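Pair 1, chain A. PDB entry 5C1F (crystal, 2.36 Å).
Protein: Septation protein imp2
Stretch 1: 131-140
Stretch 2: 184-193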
# COMPACT_ATOMS: atom_id res chain seq x y z
N SER A 131 -10.51 -9.85 57.97
CA SER A 131 -10.06 -9.37 59.27
C SER A 131 -11.01 -9.79 60.38
O SER A 131 -10.57 -10.28 61.43
CB SER A 131 -9.92 -7.85 59.26
OG SER A 131 -9.46 -7.37 60.51
N LYS A 132 -12.31 -9.60 60.17
CA LYS A 132 -13.30 -10.02 61.16
C LYS A 132 -13.26 -11.54 61.34
O LYS A 132 -13.34 -12.04 62.46
CB LYS A 132 -14.71 -9.57 60.77
CG LYS A 132 -14.87 -8.08 60.53
CD LYS A 132 -14.31 -7.25 61.67
CE LYS A 132 -14.49 -5.77 61.39
NZ LYS A 132 -13.62 -4.92 62.26
N HIS A 133 -13.13 -12.26 60.23
CA HIS A 133 -13.14 -13.73 60.27
C HIS A 133 -11.98 -14.27 61.09
O HIS A 133 -12.15 -15.24 61.84
CB HIS A 133 -13.10 -14.31 58.85
CG HIS A 133 -13.42 -15.77 58.79
ND1 HIS A 133 -12.47 -16.75 58.99
CD2 HIS A 133 -14.59 -16.42 58.58
CE1 HIS A 133 -13.04 -17.94 58.89
NE2 HIS A 133 -14.32 -17.77 58.64
N GLN A 134 -10.81 -13.65 60.96
CA GLN A 134 -9.67 -14.00 61.79
C GLN A 134 -9.97 -13.75 63.26
O GLN A 134 -9.66 -14.58 64.12
CB GLN A 134 -8.43 -13.20 61.38
CG GLN A 134 -7.88 -13.56 60.01
CD GLN A 134 -6.79 -12.61 59.55
OE1 GLN A 134 -7.01 -11.80 58.65
NE2 GLN A 134 -5.62 -12.69 60.18
N ALA A 135 -10.59 -12.61 63.55
CA ALA A 135 -10.95 -12.24 64.91
C ALA A 135 -11.97 -13.22 65.47
O ALA A 135 -11.97 -13.51 66.67
CB ALA A 135 -11.50 -10.83 64.96
N LEU A 136 -12.84 -13.73 64.60
CA LEU A 136 -13.85 -14.69 65.01
C LEU A 136 -13.20 -16.02 65.42
O LEU A 136 -13.56 -16.60 66.44
CB LEU A 136 -14.86 -14.92 63.90
CG LEU A 136 -15.90 -16.01 64.17
CD1 LEU A 136 -16.62 -15.73 65.47
CD2 LEU A 136 -16.88 -16.10 63.02
N VAL A 137 -12.26 -16.48 64.61
CA VAL A 137 -11.55 -17.73 64.88
C VAL A 137 -10.73 -17.61 66.16
O VAL A 137 -10.73 -18.52 66.99
CB VAL A 137 -10.64 -18.12 63.70
CG1 VAL A 137 -9.75 -19.29 64.07
CG2 VAL A 137 -11.48 -18.44 62.47
N LYS A 138 -10.05 -16.48 66.32
CA LYS A 138 -9.27 -16.22 67.52
C LYS A 138 -10.14 -16.19 68.77
O LYS A 138 -9.74 -16.68 69.83
CB LYS A 138 -8.51 -14.90 67.38
CG LYS A 138 -7.61 -14.57 68.56
CD LYS A 138 -6.91 -13.23 68.37
CE LYS A 138 -6.03 -12.89 69.57
NZ LYS A 138 -5.33 -11.59 69.40
N ALA A 139 -11.34 -15.63 68.65
CA ALA A 139 -12.26 -15.53 69.78
C ALA A 139 -12.93 -16.88 70.06
O ALA A 139 -13.13 -17.25 71.21
CB ALA A 139 -13.31 -14.47 69.52
N GLN A 140 -13.28 -17.59 68.99
CA GLN A 140 -13.87 -18.91 69.11
C GLN A 140 -12.89 -19.89 69.76
O GLN A 140 -13.29 -20.72 70.58
CB GLN A 140 -14.29 -19.42 67.73
CG GLN A 140 -14.91 -20.81 67.72
CD GLN A 140 -15.14 -21.33 66.32
OE1 GLN A 140 -14.71 -20.72 65.34
NE2 GLN A 140 -15.83 -22.46 66.21
N SER A 184 -18.72 -13.77 75.73
CA SER A 184 -19.20 -12.46 75.31
C SER A 184 -18.43 -11.94 74.10
O SER A 184 -19.04 -11.51 73.12
CB SER A 184 -19.09 -11.47 76.47
OG SER A 184 -19.64 -10.21 76.12
N ASP A 185 -17.10 -11.98 74.17
CA ASP A 185 -16.26 -11.50 73.08
C ASP A 185 -16.46 -12.34 71.83
O ASP A 185 -16.43 -11.83 70.71
CB ASP A 185 -14.78 -11.51 73.49
CG ASP A 185 -14.49 -10.57 74.65
OD1 ASP A 185 -15.30 -9.66 74.90
OD2 ASP A 185 -13.45 -10.76 75.30
N TYR A 186 -16.65 -13.65 72.03
CA TYR A 186 -16.92 -14.58 70.94
C TYR A 186 -18.20 -14.18 70.22
O TYR A 186 -18.22 -14.04 68.99
CB TYR A 186 -17.00 -16.01 71.49
CG TYR A 186 -17.31 -17.11 70.49
CD1 TYR A 186 -17.17 -16.92 69.12
CD2 TYR A 186 -17.76 -18.34 70.93
CE1 TYR A 186 -17.47 -17.93 68.22
CE2 TYR A 186 -18.06 -19.36 70.04
CZ TYR A 186 -17.91 -19.15 68.69
OH TYR A 186 -18.21 -20.17 67.82
N GLN A 187 -19.28 -13.97 70.97
CA GLN A 187 -20.56 -13.61 70.38
C GLN A 187 -20.49 -12.26 69.67
O GLN A 187 -21.17 -12.03 68.68
CB GLN A 187 -21.66 -13.59 71.44
CG GLN A 187 -23.07 -13.68 70.86
CD GLN A 187 -23.89 -14.77 71.52
OE1 GLN A 187 -23.62 -15.17 72.66
NE2 GLN A 187 -24.89 -15.27 70.81
N SER A 188 -19.65 -11.36 70.19
CA SER A 188 -19.41 -10.09 69.53
C SER A 188 -18.72 -10.32 68.20
O SER A 188 -19.03 -9.66 67.21
CB SER A 188 -18.56 -9.17 70.41
OG SER A 188 -19.24 -8.83 71.61
N ALA A 189 -17.79 -11.27 68.19
CA ALA A 189 -17.05 -11.61 66.98
C ALA A 189 -17.99 -12.22 65.94
O ALA A 189 -17.87 -11.93 64.75
CB ALA A 189 -15.92 -12.57 67.29
N VAL A 190 -18.91 -13.05 66.39
CA VAL A 190 -19.93 -13.62 65.52
C VAL A 190 -20.79 -12.52 64.90
O VAL A 190 -21.05 -12.53 63.69
CB VAL A 190 -20.84 -14.62 66.28
CG1 VAL A 190 -21.99 -15.08 65.40
CG2 VAL A 190 -20.03 -15.80 66.78
N ALA A 191 -21.21 -11.56 65.72
CA ALA A 191 -22.05 -10.47 65.25
C ALA A 191 -21.33 -9.61 64.22
O ALA A 191 -21.89 -9.26 63.18
CB ALA A 191 -22.50 -9.61 66.42
N ALA A 192 -20.07 -9.27 64.50
CA ALA A 192 -19.29 -8.41 63.63
C ALA A 192 -18.99 -9.06 62.28
O ALA A 192 -18.99 -8.40 61.24
CB ALA A 192 -18.00 -8.00 64.32
N VAL A 193 -18.73 -10.37 62.29
CA VAL A 193 -18.47 -11.10 61.05
C VAL A 193 -19.74 -11.21 60.20
O VAL A 193 -19.68 -11.20 58.98
CB VAL A 193 -17.91 -12.52 61.34
CG1 VAL A 193 -17.82 -13.35 60.07
CG2 VAL A 193 -16.54 -12.42 61.98
O HOH W 1 -15.41 -10.46 64.33

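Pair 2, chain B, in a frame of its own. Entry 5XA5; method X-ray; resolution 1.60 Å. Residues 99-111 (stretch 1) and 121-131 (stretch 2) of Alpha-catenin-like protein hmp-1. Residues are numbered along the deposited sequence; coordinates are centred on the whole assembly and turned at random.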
# COMPACT_ATOMS: atom_id res chain seq x y z
N THR B 99 -1.57 18.11 -12.23
CA THR B 99 -1.70 17.54 -13.57
C THR B 99 -3.16 17.45 -13.95
O THR B 99 -3.51 17.52 -15.14
CB THR B 99 -1.07 16.14 -13.67
OG1 THR B 99 -1.60 15.31 -12.64
CG2 THR B 99 0.43 16.23 -13.54
N GLY B 100 -4.01 17.28 -12.94
CA GLY B 100 -5.44 17.23 -13.14
C GLY B 100 -5.94 18.55 -13.69
O GLY B 100 -6.77 18.60 -14.60
N GLN B 101 -5.41 19.64 -13.14
CA GLN B 101 -5.78 20.97 -13.62
C GLN B 101 -5.37 21.18 -15.07
O GLN B 101 -6.15 21.69 -15.87
CB GLN B 101 -5.16 22.06 -12.74
CG GLN B 101 -5.81 22.19 -11.36
CD GLN B 101 -7.32 22.30 -11.44
OE1 GLN B 101 -7.87 23.38 -11.66
NE2 GLN B 101 -8.01 21.18 -11.24
N VAL B 102 -4.14 20.79 -15.41
CA VAL B 102 -3.67 20.90 -16.79
C VAL B 102 -4.52 20.04 -17.73
O VAL B 102 -4.83 20.46 -18.85
CB VAL B 102 -2.19 20.48 -16.93
CG1 VAL B 102 -1.78 20.44 -18.40
CG2 VAL B 102 -1.30 21.43 -16.15
N MET B 103 -4.91 18.86 -17.28
CA MET B 103 -5.76 17.99 -18.10
C MET B 103 -7.12 18.63 -18.37
O MET B 103 -7.64 18.57 -19.49
CB MET B 103 -5.95 16.63 -17.43
CG MET B 103 -6.84 15.67 -18.19
SD MET B 103 -6.07 15.02 -19.68
CE MET B 103 -6.92 15.93 -20.96
N ILE B 104 -7.70 19.25 -17.35
CA ILE B 104 -9.01 19.89 -17.50
C ILE B 104 -8.93 21.07 -18.47
O ILE B 104 -9.84 21.28 -19.28
CB ILE B 104 -9.57 20.36 -16.13
CG1 ILE B 104 -9.92 19.14 -15.27
CG2 ILE B 104 -10.81 21.23 -16.32
CD1 ILE B 104 -10.26 19.47 -13.83
N GLN B 105 -7.84 21.82 -18.40
CA GLN B 105 -7.65 22.95 -19.32
C GLN B 105 -7.39 22.51 -20.76
O GLN B 105 -8.08 22.97 -21.68
CB GLN B 105 -6.50 23.84 -18.84
CG GLN B 105 -6.93 25.01 -17.98
CD GLN B 105 -7.87 25.96 -18.70
OE1 GLN B 105 -7.81 26.11 -19.93
NE2 GLN B 105 -8.75 26.62 -17.95
N THR B 106 -6.41 21.64 -20.96
CA THR B 106 -6.06 21.23 -22.32
C THR B 106 -7.16 20.37 -22.89
O THR B 106 -7.40 20.36 -24.10
CB THR B 106 -4.75 20.44 -22.38
OG1 THR B 106 -4.82 19.31 -21.51
CG2 THR B 106 -3.58 21.32 -21.97
N GLY B 107 -7.81 19.60 -22.02
CA GLY B 107 -8.93 18.79 -22.43
C GLY B 107 -10.05 19.67 -22.95
O GLY B 107 -10.68 19.36 -23.97
N ARG B 108 -10.30 20.77 -22.25
CA ARG B 108 -11.34 21.70 -22.66
C ARG B 108 -10.98 22.33 -24.00
O ARG B 108 -11.83 22.48 -24.87
CB ARG B 108 -11.57 22.78 -21.61
CG ARG B 108 -12.87 23.56 -21.78
CD ARG B 108 -12.86 24.85 -20.99
NE ARG B 108 -12.45 24.64 -19.61
CZ ARG B 108 -13.25 24.22 -18.64
NH1 ARG B 108 -14.52 23.95 -18.90
NH2 ARG B 108 -12.78 24.05 -17.41
N ASP B 109 -9.71 22.71 -24.15
CA ASP B 109 -9.21 23.27 -25.40
C ASP B 109 -9.45 22.30 -26.55
O ASP B 109 -9.84 22.69 -27.65
CB ASP B 109 -7.72 23.59 -25.29
CG ASP B 109 -7.43 24.65 -24.25
OD1 ASP B 109 -8.33 25.46 -23.94
OD2 ASP B 109 -6.29 24.67 -23.73
N PHE B 110 -9.22 21.02 -26.29
CA PHE B 110 -9.38 20.01 -27.32
C PHE B 110 -10.83 19.82 -27.73
O PHE B 110 -11.14 19.88 -28.91
CB PHE B 110 -8.78 18.68 -26.86
CG PHE B 110 -9.34 17.48 -27.58
CD1 PHE B 110 -9.20 17.34 -28.95
CD2 PHE B 110 -9.99 16.48 -26.87
CE1 PHE B 110 -9.72 16.23 -29.60
CE2 PHE B 110 -10.49 15.37 -27.50
CZ PHE B 110 -10.37 15.25 -28.88
N VAL B 111 -11.72 19.59 -26.76
CA VAL B 111 -13.10 19.26 -27.10
C VAL B 111 -13.80 20.43 -27.78
O VAL B 111 -14.80 20.26 -28.47
CB VAL B 111 -13.92 18.84 -25.86
CG1 VAL B 111 -13.34 17.56 -25.25
CG2 VAL B 111 -13.95 19.96 -24.84
N ALA B 121 -3.28 16.00 -29.47
CA ALA B 121 -1.98 15.52 -29.00
C ALA B 121 -1.60 16.13 -27.66
O ALA B 121 -1.11 15.43 -26.77
CB ALA B 121 -0.91 15.83 -30.05
N ILE B 122 -1.84 17.43 -27.50
CA ILE B 122 -1.52 18.11 -26.25
C ILE B 122 -2.39 17.58 -25.10
O ILE B 122 -1.89 17.34 -24.00
CB ILE B 122 -1.70 19.63 -26.37
CG1 ILE B 122 -0.64 20.20 -27.30
CG2 ILE B 122 -1.60 20.29 -25.00
CD1 ILE B 122 -0.79 21.69 -27.58
N ALA B 123 -3.68 17.39 -25.37
CA ALA B 123 -4.59 16.82 -24.37
C ALA B 123 -4.20 15.39 -24.00
O ALA B 123 -4.29 14.99 -22.84
CB ALA B 123 -6.03 16.87 -24.89
N THR B 124 -3.78 14.62 -25.00
CA THR B 124 -3.33 13.24 -24.78
C THR B 124 -2.08 13.21 -23.92
O THR B 124 -1.94 12.36 -23.02
CB THR B 124 -3.07 12.52 -26.12
OG1 THR B 124 -4.25 12.55 -26.92
CG2 THR B 124 -2.65 11.08 -25.89
N ASN B 125 -1.15 14.12 -24.19
CA ASN B 125 0.04 14.26 -23.36
C ASN B 125 -0.32 14.65 -21.93
O ASN B 125 0.27 14.14 -20.97
CB ASN B 125 0.98 15.30 -23.98
CG ASN B 125 2.35 15.30 -23.33
OD1 ASN B 125 3.14 14.37 -23.53
ND2 ASN B 125 2.64 16.33 -22.55
N SER B 126 -1.30 15.55 -21.78
CA SER B 126 -1.79 15.93 -20.46
C SER B 126 -2.34 14.70 -19.73
O SER B 126 -2.15 14.55 -18.52
CB SER B 126 -2.87 17.00 -20.55
OG SER B 126 -2.38 18.20 -21.11
N GLY B 127 -3.03 13.85 -20.48
CA GLY B 127 -3.63 12.64 -19.92
C GLY B 127 -2.58 11.67 -19.45
O GLY B 127 -2.71 11.08 -18.37
N ARG B 128 -1.53 11.50 -20.24
CA ARG B 128 -0.40 10.66 -19.84
C ARG B 128 0.21 11.16 -18.54
O ARG B 128 0.47 10.39 -17.62
CB ARG B 128 0.67 10.62 -20.93
CG ARG B 128 1.94 9.90 -20.51
CD ARG B 128 2.91 9.80 -21.67
NE ARG B 128 4.22 9.32 -21.26
CZ ARG B 128 5.17 8.92 -22.11
NH1 ARG B 128 4.93 8.94 -23.41
NH2 ARG B 128 6.34 8.50 -21.65
N ASN B 129 0.44 12.46 -18.46
CA ASN B 129 1.02 13.05 -17.25
C ASN B 129 0.14 12.86 -16.03
O ASN B 129 0.64 12.55 -14.95
CB ASN B 129 1.29 14.53 -17.47
CG ASN B 129 2.46 14.77 -18.39
OD1 ASN B 129 3.28 13.87 -18.62
ND2 ASN B 129 2.55 15.97 -18.94
N LEU B 130 -1.17 13.03 -16.20
CA LEU B 130 -2.11 12.90 -15.08
C LEU B 130 -2.20 11.47 -14.58
O LEU B 130 -2.14 11.22 -13.38
CB LEU B 130 -3.52 13.38 -15.47
CG LEU B 130 -4.66 13.05 -14.49
CD1 LEU B 130 -4.42 13.62 -13.09
CD2 LEU B 130 -6.01 13.52 -15.04
N LEU B 131 -2.35 10.52 -15.50
CA LEU B 131 -2.52 9.13 -15.09
C LEU B 131 -1.20 8.55 -14.57
O LEU B 131 -1.19 7.62 -13.76
CB LEU B 131 -3.07 8.28 -16.25
CG LEU B 131 -4.48 8.68 -16.72
CD1 LEU B 131 -5.02 7.68 -17.72
CD2 LEU B 131 -5.45 8.82 -15.54
O HOH W 2 -1.64 16.81 -17.19

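Two antiparallel helix pairs with one backbone arrangement and different side chains between them. In pair 1, from septation protein imp2, helix 131-140 packs against helix 184-193; in pair 2, from the alpha-catenin-like protein hmp-1, helix 99-111 packs against helix 121-131. The helix directions differ by 157° in both, the axes approach to 8.5 Å in pair 1 and 8.4 Å in pair 2, and the central backbones superpose with an RMSD of 0.2 Å. The buried surface is also nearly equal, 475 and 478 Å². Such close axes bring backbones near each other: CA of Leu A136 lies 4.9 Å from CA of Ala A189, and at the matching positions CA of Met B103 lies 5.1 Å from CA of Ser B126.

Leu A136 and Met B103 coincide and do the same job, each fitting as a knob into a hole formed by four residues of the partner helix. Leu A136 sits among Tyr A186, Ala A189, Val A190 and Val A193; its CD1 lies 3.6 Å from Tyr A186 CE1, near the plane of the ring, and 3.7 Å from Val A190 CG2, while its CB lies 3.6 Å from Val A193 CG2. Met B103 sits among the matching Ala B123, Ser B126, Gly B127 and Leu B130. Both knobs reach the backbone nitrogen at the position shared by Val A190 and Gly B127, Leu A136 CD1 lying 3.6 Å from Val A190 N and Met B103 SD 3.4 Å from Gly B127 N; Gly B127 has no side chain to add a contact like that of Val A190 CG2. The longer side chain also carries Met B103 CE to 3.4 Å from Ala B123 O, and its CG meets Leu B130 CD2 at 3.9 Å.

Tyr A186 matches Ala B123, and Gln A140 matches Gly B107, so pair 2 carries the smaller residue at both positions. The tyrosine ring receives Gln A140 CA over one face, in a CH-pi contact 3.9 Å from the ring centroid, and its OH comes within 3.4 Å of Gln A140 CG. In pair 2 Ala B123 is itself a knob among Met B103, Thr B106, Gly B107 and Phe B110; its CB touches Phe B110 CB at 3.8 Å and Gly B107 CA at 4.3 Å.

The sharpest chemical difference lies at Ala A139 and Ala A189, matched by Thr B106 and Ser B126. The alanines meet through their methyls, CB to CB at 3.9 Å, and no direct hydrogen bond joins the helices of pair 1. In pair 2 the hydroxyls face each other, Thr B106 OG1 and Ser B126 OG being 2.7 Å apart. Thr B106 OG1 donates to Val B102 O of its own helix at 2.9 Å, and Ser B126 OG also lies 3.1 Å from Ile B122 O.

A water links the backbones at equivalent positions in both pairs. Water 1 donates to Lys A132 O (3.2 Å) and Ala A189 O (2.9 Å), water 2 to Thr B99 O (2.9 Å) and Ser B126 O (2.7 Å); because only carbonyls hold it, the bridge survives the change of side chains.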